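PDB 7L32: MPT synthase subunit 2 from Burkholderia ambifaria, which probably serves as the catalytic subunit of molybdopterin synthase, inserting sulfur into cyclic pyranopterin monophosphate to make the dithiolene of molybdopterin. Local coordinates for residues I84-V89 and E119-Y124; Q100-A105 and Y124-A129. All coordinates share one frame; numbering follows the deposited sequence.

From the N terminus, after earlier strands and helices, among them strand 11-15 and helix 65-80, the chain reaches 84-89 and then, on the neighbouring antiparallel strand, 100-105; helix 111-128 follows and carries both remaining segments. Interaction 1 joins 84-89 to 119-124 across 29 intervening residues, and interaction 2 joins 100-105 to 124-129 across 18. Their segments alternate in sequence, so the two closures cross and neither nests inside the other. They share Tyr124, their centres lie about 7 Å apart, and together they fix one helix against two adjacent strands of a mixed sheet. The strands are themselves joined, probably by a hydrogen bond from Ala87 N to Ala105 O of 2.8 Å.

Interaction 1: residues I84-V89 and E119-Y124; sequences IDVAIV and EFVMDY
Val121 reaches from helix 111-128 to two side chains on one face of strand 85-91, Val86 and Ile88, and each of its methyls takes one of them. Between the segments the contact is apolar. Val121 CG1 lies 3.7 Å from Ile88 CD1, with Ile88 CG1 at 4.1 Å from that same methyl, so the outer part of the isoleucine lies at a slant past the valine. Val121 CG2 meets Val86 CG1 more loosely, at 4.3 Å. The valine torsion explains the split: CG1 stands opposite the backbone N (chi1 170°) and CG2 opposite the carbonyl carbon, which spreads the methyls toward different strand residues. The closest backbone pair, Val86 CA and Val121 CA, is still 8.7 Å apart, and only about 102 Å² is buried, so side chains alone bridge the gap.

The polar groups of the two segments do not bond to each other but find partners in their own segment or elsewhere. Val86 N donates to Asp85 OD1 at 2.9 Å, a bent bond (141°) that meets the carboxylate from 45° above its plane. Asp85 OD2 is held in addition by Asn32. On the helix, Asp123 N bonds to Glu119 O at 2.9 Å, while the Asp123 carboxylate turns to Trp157 and, through a salt bridge, to Arg111 of the second subunit.

Val121 also touches Ala77 of helix 65-80 and Val104 of strand 100-108. The arrangement is an alpha/beta layer, a helix packed by buried aliphatic residues on one face of a mixed sheet, here within the MoaE family fold.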
ATOM      1  N   ILE A  84       7.786   8.505 -10.350  1.00 22.33           N
ATOM      2  CA  ILE A  84       6.886   7.430  -9.926  1.00 21.35           C
ATOM      3  C   ILE A  84       6.189   6.854 -11.158  1.00 25.88           C
ATOM      4  O   ILE A  84       6.245   7.436 -12.248  1.00 23.44           O
ATOM      5  CB  ILE A  84       5.839   7.904  -8.903  1.00 21.93           C
ATOM      6  CG1 ILE A  84       4.859   8.899  -9.550  1.00 21.74           C
ATOM      7  CG2 ILE A  84       6.510   8.511  -7.663  1.00 19.91           C
ATOM      8  CD1 ILE A  84       3.573   9.127  -8.728  1.00 20.12           C
ATOM      9  N   ASP A  85       5.558   5.697 -11.003  1.00 20.87           N
ATOM     10  CA  ASP A  85       4.585   5.191 -11.969  1.00 20.09           C
ATOM     11  C   ASP A  85       3.374   4.738 -11.169  1.00 26.01           C
ATOM     12  O   ASP A  85       3.491   4.414  -9.971  1.00 17.81           O
ATOM     13  CB  ASP A  85       5.146   4.038 -12.832  1.00 21.08           C
ATOM     14  CG  ASP A  85       4.368   3.823 -14.134  1.00 24.16           C
ATOM     15  OD1 ASP A  85       3.454   4.636 -14.443  1.00 24.76           O
ATOM     16  OD2 ASP A  85       4.676   2.838 -14.851  1.00 23.31           O
ATOM     17  N   VAL A  86       2.203   4.764 -11.823  1.00 17.68           N
ATOM     18  CA  VAL A  86       0.900   4.625 -11.173  1.00 17.12           C
ATOM     19  C   VAL A  86       0.049   3.644 -11.969  1.00 21.72           C
ATOM     20  O   VAL A  86      -0.033   3.747 -13.198  1.00 20.93           O
ATOM     21  CB  VAL A  86       0.143   5.979 -11.100  1.00 22.15           C
ATOM     22  CG1 VAL A  86      -1.237   5.801 -10.423  1.00 16.42           C
ATOM     23  CG2 VAL A  86       0.967   7.061 -10.432  1.00 19.95           C
ATOM     24  N   ALA A  87      -0.639   2.737 -11.271  1.00 18.20           N
ATOM     25  CA  ALA A  87      -1.648   1.884 -11.900  1.00 22.04           C
ATOM     26  C   ALA A  87      -2.950   1.996 -11.117  1.00 22.74           C
ATOM     27  O   ALA A  87      -2.935   2.030  -9.886  1.00 19.95           O
ATOM     28  CB  ALA A  87      -1.200   0.411 -11.970  1.00 23.82           C
ATOM     29  N   ILE A  88      -4.078   2.099 -11.827  1.00 19.91           N
ATOM     30  CA  ILE A  88      -5.393   2.183 -11.196  1.00 17.72           C
ATOM     31  C   ILE A  88      -6.320   1.210 -11.910  1.00 20.38           C
ATOM     32  O   ILE A  88      -6.414   1.235 -13.147  1.00 20.33           O
ATOM     33  CB  ILE A  88      -5.987   3.607 -11.267  1.00 20.00           C
ATOM     34  CG1 ILE A  88      -5.022   4.660 -10.690  1.00 19.35           C
ATOM     35  CG2 ILE A  88      -7.383   3.650 -10.549  1.00 18.88           C
ATOM     36  CD1 ILE A  88      -5.413   6.124 -11.014  1.00 18.57           C
ATOM     37  N   VAL A  89      -6.996   0.353 -11.144  1.00 18.15           N
ATOM     38  CA  VAL A  89      -8.092  -0.471 -11.671  1.00 19.06           C
ATOM     39  C   VAL A  89      -9.309  -0.232 -10.788  1.00 22.17           C
ATOM     40  O   VAL A  89      -9.243  -0.425  -9.568  1.00 20.92           O
ATOM     41  CB  VAL A  89      -7.747  -1.968 -11.707  1.00 21.75           C
ATOM     42  CG1 VAL A  89      -8.903  -2.771 -12.366  1.00 24.04           C
ATOM     43  CG2 VAL A  89      -6.412  -2.227 -12.448  1.00 26.15           C
ATOM     44  N   GLU A 119      -1.480   7.479  -1.640  1.00 15.67           N
ATOM     45  CA  GLU A 119      -2.560   8.091  -0.865  1.00 15.00           C
ATOM     46  C   GLU A 119      -3.148   9.297  -1.587  1.00 17.13           C
ATOM     47  O   GLU A 119      -4.373   9.505  -1.569  1.00 14.89           O
ATOM     48  CB  GLU A 119      -2.053   8.499   0.524  1.00 18.31           C
ATOM     49  CG  GLU A 119      -3.135   9.081   1.397  1.00 21.70           C
ATOM     50  CD  GLU A 119      -2.784   9.075   2.895  1.00 26.23           C
ATOM     51  OE1 GLU A 119      -1.585   9.026   3.261  1.00 23.06           O
ATOM     52  OE2 GLU A 119      -3.737   9.083   3.695  1.00 26.69           O
ATOM     53  N   PHE A 120      -2.294  10.105  -2.217  1.00 15.11           N
ATOM     54  CA  PHE A 120      -2.791  11.246  -2.995  1.00 17.33           C
ATOM     55  C   PHE A 120      -3.762  10.789  -4.086  1.00 16.96           C
ATOM     56  O   PHE A 120      -4.840  11.386  -4.275  1.00 18.48           O
ATOM     57  CB  PHE A 120      -1.607  12.022  -3.603  1.00 15.01           C
ATOM     58  CG  PHE A 120      -2.030  13.094  -4.585  1.00 16.23           C
ATOM     59  CD1 PHE A 120      -2.389  14.354  -4.140  1.00 17.36           C
ATOM     60  CD2 PHE A 120      -2.055  12.837  -5.956  1.00 16.60           C
ATOM     61  CE1 PHE A 120      -2.838  15.355  -5.042  1.00 21.76           C
ATOM     62  CE2 PHE A 120      -2.481  13.814  -6.857  1.00 18.10           C
ATOM     63  CZ  PHE A 120      -2.871  15.082  -6.410  1.00 21.15           C
ATOM     64  N   VAL A 121      -3.381   9.755  -4.840  1.00 15.10           N
ATOM     65  CA  VAL A 121      -4.247   9.263  -5.917  1.00 17.94           C
ATOM     66  C   VAL A 121      -5.577   8.774  -5.347  1.00 16.91           C
ATOM     67  O   VAL A 121      -6.642   9.062  -5.905  1.00 16.65           O
ATOM     68  CB  VAL A 121      -3.536   8.162  -6.738  1.00 17.10           C
ATOM     69  CG1 VAL A 121      -4.528   7.463  -7.708  1.00 15.31           C
ATOM     70  CG2 VAL A 121      -2.342   8.736  -7.551  1.00 15.12           C
ATOM     71  N   MET A 122      -5.544   8.042  -4.224  1.00 16.41           N
ATOM     72  CA  MET A 122      -6.789   7.567  -3.610  1.00 15.89           C
ATOM     73  C   MET A 122      -7.663   8.730  -3.144  1.00 18.12           C
ATOM     74  O   MET A 122      -8.886   8.725  -3.370  1.00 18.37           O
ATOM     75  CB  MET A 122      -6.508   6.618  -2.418  1.00 14.41           C
ATOM     76  CG  MET A 122      -6.258   5.136  -2.834  1.00 16.90           C
ATOM     77  SD  MET A 122      -7.663   4.427  -3.770  1.00 21.43           S
ATOM     78  CE  MET A 122      -8.958   4.571  -2.556  1.00 20.53           C
ATOM     79  N   ASP A 123      -7.062   9.737  -2.490  1.00 15.71           N
ATOM     80  CA  ASP A 123      -7.834  10.895  -2.020  1.00 17.74           C
ATOM     81  C   ASP A 123      -8.499  11.617  -3.191  1.00 20.88           C
ATOM     82  O   ASP A 123      -9.671  11.997  -3.118  1.00 20.80           O
ATOM     83  CB  ASP A 123      -6.930  11.878  -1.274  1.00 19.49           C
ATOM     84  CG  ASP A 123      -6.559  11.404   0.126  1.00 24.75           C
ATOM     85  OD1 ASP A 123      -7.214  10.481   0.667  1.00 23.10           O
ATOM     86  OD2 ASP A 123      -5.595  11.975   0.668  1.00 22.14           O
ATOM     87  N   TYR A 124      -7.735  11.859  -4.256  1.00 18.41           N
ATOM     88  CA  TYR A 124      -8.252  12.579  -5.428  1.00 23.87           C
ATOM     89  C   TYR A 124      -9.302  11.741  -6.152  1.00 21.45           C
ATOM     90  O   TYR A 124     -10.356  12.255  -6.568  1.00 24.31           O
ATOM     91  CB  TYR A 124      -7.058  12.895  -6.342  1.00 20.69           C
ATOM     92  CG  TYR A 124      -7.153  13.976  -7.400  1.00 30.24           C
ATOM     93  CD1 TYR A 124      -8.366  14.557  -7.757  1.00 30.86           C
ATOM     94  CD2 TYR A 124      -6.011  14.352  -8.116  1.00 29.55           C
ATOM     95  CE1 TYR A 124      -8.435  15.525  -8.769  1.00 38.38           C
ATOM     96  CE2 TYR A 124      -6.068  15.325  -9.129  1.00 33.87           C
ATOM     97  CZ  TYR A 124      -7.286  15.902  -9.449  1.00 39.57           C
ATOM     98  OH  TYR A 124      -7.361  16.858 -10.449  1.00 38.16           O
TER

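Interaction 2: residues Q100-A105 and Y124-A129; sequences QIVMVA and YLKTEA
Leu125 and Val102 meet tip to tip where the C-terminal end of helix 111-128 packs on strand 100-108, a helix-on-sheet arrangement within the alpha/beta fold of MoaE. At closest approach the axes of the short segments are 11.7 Å apart, the N-to-C directions of strand 100-105 and helix 124-128 differ by 136°, and about 143 Å² is buried.

The tighter part is purely aliphatic. Leu125 CD1 lies 4.0 Å from Val102 CG2 and 4.2 Å from Val104 CG2, so a single methyl bridges two strand residues that face the helix. Leu125 CG stands opposite its backbone N (chi1 -177°), which directs the branched end onto the sheet. The leucine also touches Ile88 of strand 85-91 and Leu70 of helix 65-80, so a second strand and a second helix pack it.

The looser side begins on the same valine: Val102 CG2 belongs to the packed part against Leu125, whereas CG1 faces Lys126. Ile101 and Val102 both face Gly43 of the neighbouring strand 37-44, a classic beta bulge; Ile101 takes a helix-like backbone (psi -50°), and both direct CB toward the helix. The nearest approach of Ile101 is its CG2, 4.9 Å from Lys126 NZ. Lys126, partly exposed, brings the end of its chain, CE and NZ, over this more open side and also packs on Arg111 of the second subunit. The helix ends here: Ala129 leaves helical geometry, although its N still bonds to Leu125 O at 3.0 Å. Past two bends near its root, the Lys126 chain runs straight and brings NZ to 4.5 Å from Val102 CG1.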
ATOM      1  N   GLN A 100     -13.785  -6.760  -3.893  1.00 30.91           N
ATOM      2  CA  GLN A 100     -12.854  -5.683  -4.214  1.00 28.89           C
ATOM      3  C   GLN A 100     -13.540  -4.628  -5.071  1.00 28.24           C
ATOM      4  O   GLN A 100     -14.277  -4.956  -6.007  1.00 30.14           O
ATOM      5  CB  GLN A 100     -11.641  -6.233  -4.961  1.00 32.10           C
ATOM      6  CG  GLN A 100     -10.785  -7.186  -4.137  1.00 38.29           C
ATOM      7  CD  GLN A 100      -9.568  -7.706  -4.894  1.00 38.36           C
ATOM      8  OE1 GLN A 100      -8.458  -7.708  -4.363  1.00 35.83           O
ATOM      9  NE2 GLN A 100      -9.778  -8.180  -6.125  1.00 32.22           N
ATOM     10  N   ILE A 101     -13.280  -3.360  -4.759  1.00 23.05           N
ATOM     11  CA  ILE A 101     -13.804  -2.219  -5.531  1.00 24.29           C
ATOM     12  C   ILE A 101     -12.721  -1.589  -6.392  1.00 25.88           C
ATOM     13  O   ILE A 101     -12.918  -1.324  -7.575  1.00 22.96           O
ATOM     14  CB  ILE A 101     -14.406  -1.152  -4.587  1.00 26.92           C
ATOM     15  CG1 ILE A 101     -15.535  -1.717  -3.741  1.00 34.82           C
ATOM     16  CG2 ILE A 101     -14.904   0.062  -5.376  1.00 31.01           C
ATOM     17  CD1 ILE A 101     -15.897  -0.788  -2.592  1.00 35.17           C
ATOM     18  N   VAL A 102     -11.576  -1.288  -5.792  1.00 18.91           N
ATOM     19  CA  VAL A 102     -10.606  -0.420  -6.444  1.00 18.89           C
ATOM     20  C   VAL A 102      -9.232  -0.821  -5.943  1.00 18.24           C
ATOM     21  O   VAL A 102      -9.079  -1.215  -4.787  1.00 19.72           O
ATOM     22  CB  VAL A 102     -10.917   1.065  -6.148  1.00 18.15           C
ATOM     23  CG1 VAL A 102     -10.991   1.323  -4.649  1.00 22.49           C
ATOM     24  CG2 VAL A 102      -9.917   2.004  -6.815  1.00 22.31           C
ATOM     25  N   MET A 103      -8.247  -0.760  -6.828  1.00 17.88           N
ATOM     26  CA  MET A 103      -6.858  -0.862  -6.405  1.00 20.50           C
ATOM     27  C   MET A 103      -6.066   0.275  -7.023  1.00 20.69           C
ATOM     28  O   MET A 103      -6.297   0.661  -8.178  1.00 17.06           O
ATOM     29  CB  MET A 103      -6.232  -2.219  -6.786  1.00 18.93           C
ATOM     30  CG  MET A 103      -6.154  -2.548  -8.273  1.00 26.25           C
ATOM     31  SD  MET A 103      -4.724  -3.663  -8.495  1.00 33.31           S
ATOM     32  CE  MET A 103      -3.422  -2.468  -8.358  1.00 25.63           C
ATOM     33  N   VAL A 104      -5.148   0.826  -6.239  1.00 16.26           N
ATOM     34  CA  VAL A 104      -4.186   1.806  -6.721  1.00 16.88           C
ATOM     35  C   VAL A 104      -2.813   1.294  -6.309  1.00 18.27           C
ATOM     36  O   VAL A 104      -2.633   0.899  -5.154  1.00 18.11           O
ATOM     37  CB  VAL A 104      -4.431   3.207  -6.133  1.00 15.30           C
ATOM     38  CG1 VAL A 104      -3.271   4.147  -6.539  1.00 15.96           C
ATOM     39  CG2 VAL A 104      -5.788   3.769  -6.649  1.00 17.12           C
ATOM     40  N   ALA A 105      -1.881   1.240  -7.257  1.00 15.62           N
ATOM     41  CA  ALA A 105      -0.500   0.841  -6.953  1.00 19.41           C
ATOM     42  C   ALA A 105       0.452   1.889  -7.523  1.00 20.92           C
ATOM     43  O   ALA A 105       0.246   2.384  -8.638  1.00 19.87           O
ATOM     44  CB  ALA A 105      -0.181  -0.534  -7.543  1.00 18.43           C
ATOM     45  N   TYR A 124      -7.735  11.859  -4.256  1.00 18.41           N
ATOM     46  CA  TYR A 124      -8.252  12.579  -5.428  1.00 23.87           C
ATOM     47  C   TYR A 124      -9.302  11.741  -6.152  1.00 21.45           C
ATOM     48  O   TYR A 124     -10.356  12.255  -6.568  1.00 24.31           O
ATOM     49  CB  TYR A 124      -7.058  12.895  -6.342  1.00 20.69           C
ATOM     50  CG  TYR A 124      -7.153  13.976  -7.400  1.00 30.24           C
ATOM     51  CD1 TYR A 124      -8.366  14.557  -7.757  1.00 30.86           C
ATOM     52  CD2 TYR A 124      -6.011  14.352  -8.116  1.00 29.55           C
ATOM     53  CE1 TYR A 124      -8.435  15.525  -8.769  1.00 38.38           C
ATOM     54  CE2 TYR A 124      -6.068  15.325  -9.129  1.00 33.87           C
ATOM     55  CZ  TYR A 124      -7.286  15.902  -9.449  1.00 39.57           C
ATOM     56  OH  TYR A 124      -7.361  16.858 -10.449  1.00 38.16           O
ATOM     57  N   LEU A 125      -9.045  10.437  -6.280  1.00 20.81           N
ATOM     58  CA  LEU A 125     -10.029   9.519  -6.855  1.00 27.63           C
ATOM     59  C   LEU A 125     -11.351   9.573  -6.093  1.00 25.10           C
ATOM     60  O   LEU A 125     -12.431   9.735  -6.690  1.00 22.63           O
ATOM     61  CB  LEU A 125      -9.457   8.091  -6.843  1.00 24.68           C
ATOM     62  CG  LEU A 125     -10.255   6.928  -7.448  1.00 32.95           C
ATOM     63  CD1 LEU A 125      -9.276   5.804  -7.842  1.00 32.66           C
ATOM     64  CD2 LEU A 125     -11.327   6.373  -6.493  1.00 25.26           C
ATOM     65  N   LYS A 126     -11.288   9.425  -4.764  1.00 21.17           N
ATOM     66  CA  LYS A 126     -12.511   9.309  -3.966  1.00 26.66           C
ATOM     67  C   LYS A 126     -13.314  10.607  -3.948  1.00 29.18           C
ATOM     68  O   LYS A 126     -14.550  10.577  -3.834  1.00 30.35           O
ATOM     69  CB  LYS A 126     -12.160   8.867  -2.541  1.00 27.88           C
ATOM     70  CG  LYS A 126     -11.784   7.387  -2.444  1.00 27.05           C
ATOM     71  CD  LYS A 126     -13.026   6.503  -2.684  1.00 32.64           C
ATOM     72  CE  LYS A 126     -12.722   5.000  -2.603  1.00 37.09           C
ATOM     73  NZ  LYS A 126     -13.956   4.114  -2.792  1.00 36.74           N
ATOM     74  N   THR A 127     -12.651  11.745  -4.104  1.00 27.95           N
ATOM     75  CA  THR A 127     -13.349  13.018  -4.062  1.00 35.12           C
ATOM     76  C   THR A 127     -13.700  13.563  -5.440  1.00 32.45           C
ATOM     77  O   THR A 127     -14.649  14.355  -5.546  1.00 35.71           O
ATOM     78  CB  THR A 127     -12.518  14.057  -3.282  1.00 37.86           C
ATOM     79  OG1 THR A 127     -11.258  14.273  -3.937  1.00 32.60           O
ATOM     80  CG2 THR A 127     -12.260  13.566  -1.854  1.00 37.35           C
ATOM     81  N   GLU A 128     -13.004  13.150  -6.509  1.00 26.12           N
ATOM     82  CA  GLU A 128     -13.235  13.789  -7.804  1.00 32.76           C
ATOM     83  C   GLU A 128     -13.611  12.876  -8.972  1.00 31.01           C
ATOM     84  O   GLU A 128     -14.158  13.384  -9.957  1.00 28.85           O
ATOM     85  CB  GLU A 128     -12.010  14.622  -8.219  1.00 31.68           C
ATOM     86  CG  GLU A 128     -11.734  15.815  -7.293  1.00 32.30           C
ATOM     87  CD  GLU A 128     -12.889  16.799  -7.221  1.00 52.60           C
ATOM     88  OE1 GLU A 128     -13.522  17.071  -8.270  1.00 58.24           O
ATOM     89  OE2 GLU A 128     -13.170  17.298  -6.109  1.00 57.33           O
ATOM     90  N   ALA A 129     -13.329  11.585  -8.924  1.00 27.73           N
ATOM     91  CA  ALA A 129     -13.624  10.737 -10.088  1.00 24.97           C
ATOM     92  C   ALA A 129     -15.132  10.522 -10.225  1.00 26.39           C
ATOM     93  O   ALA A 129     -15.793  10.156  -9.245  1.00 25.75           O
ATOM     94  CB  ALA A 129     -12.913   9.384  -9.982  1.00 28.69           C
TER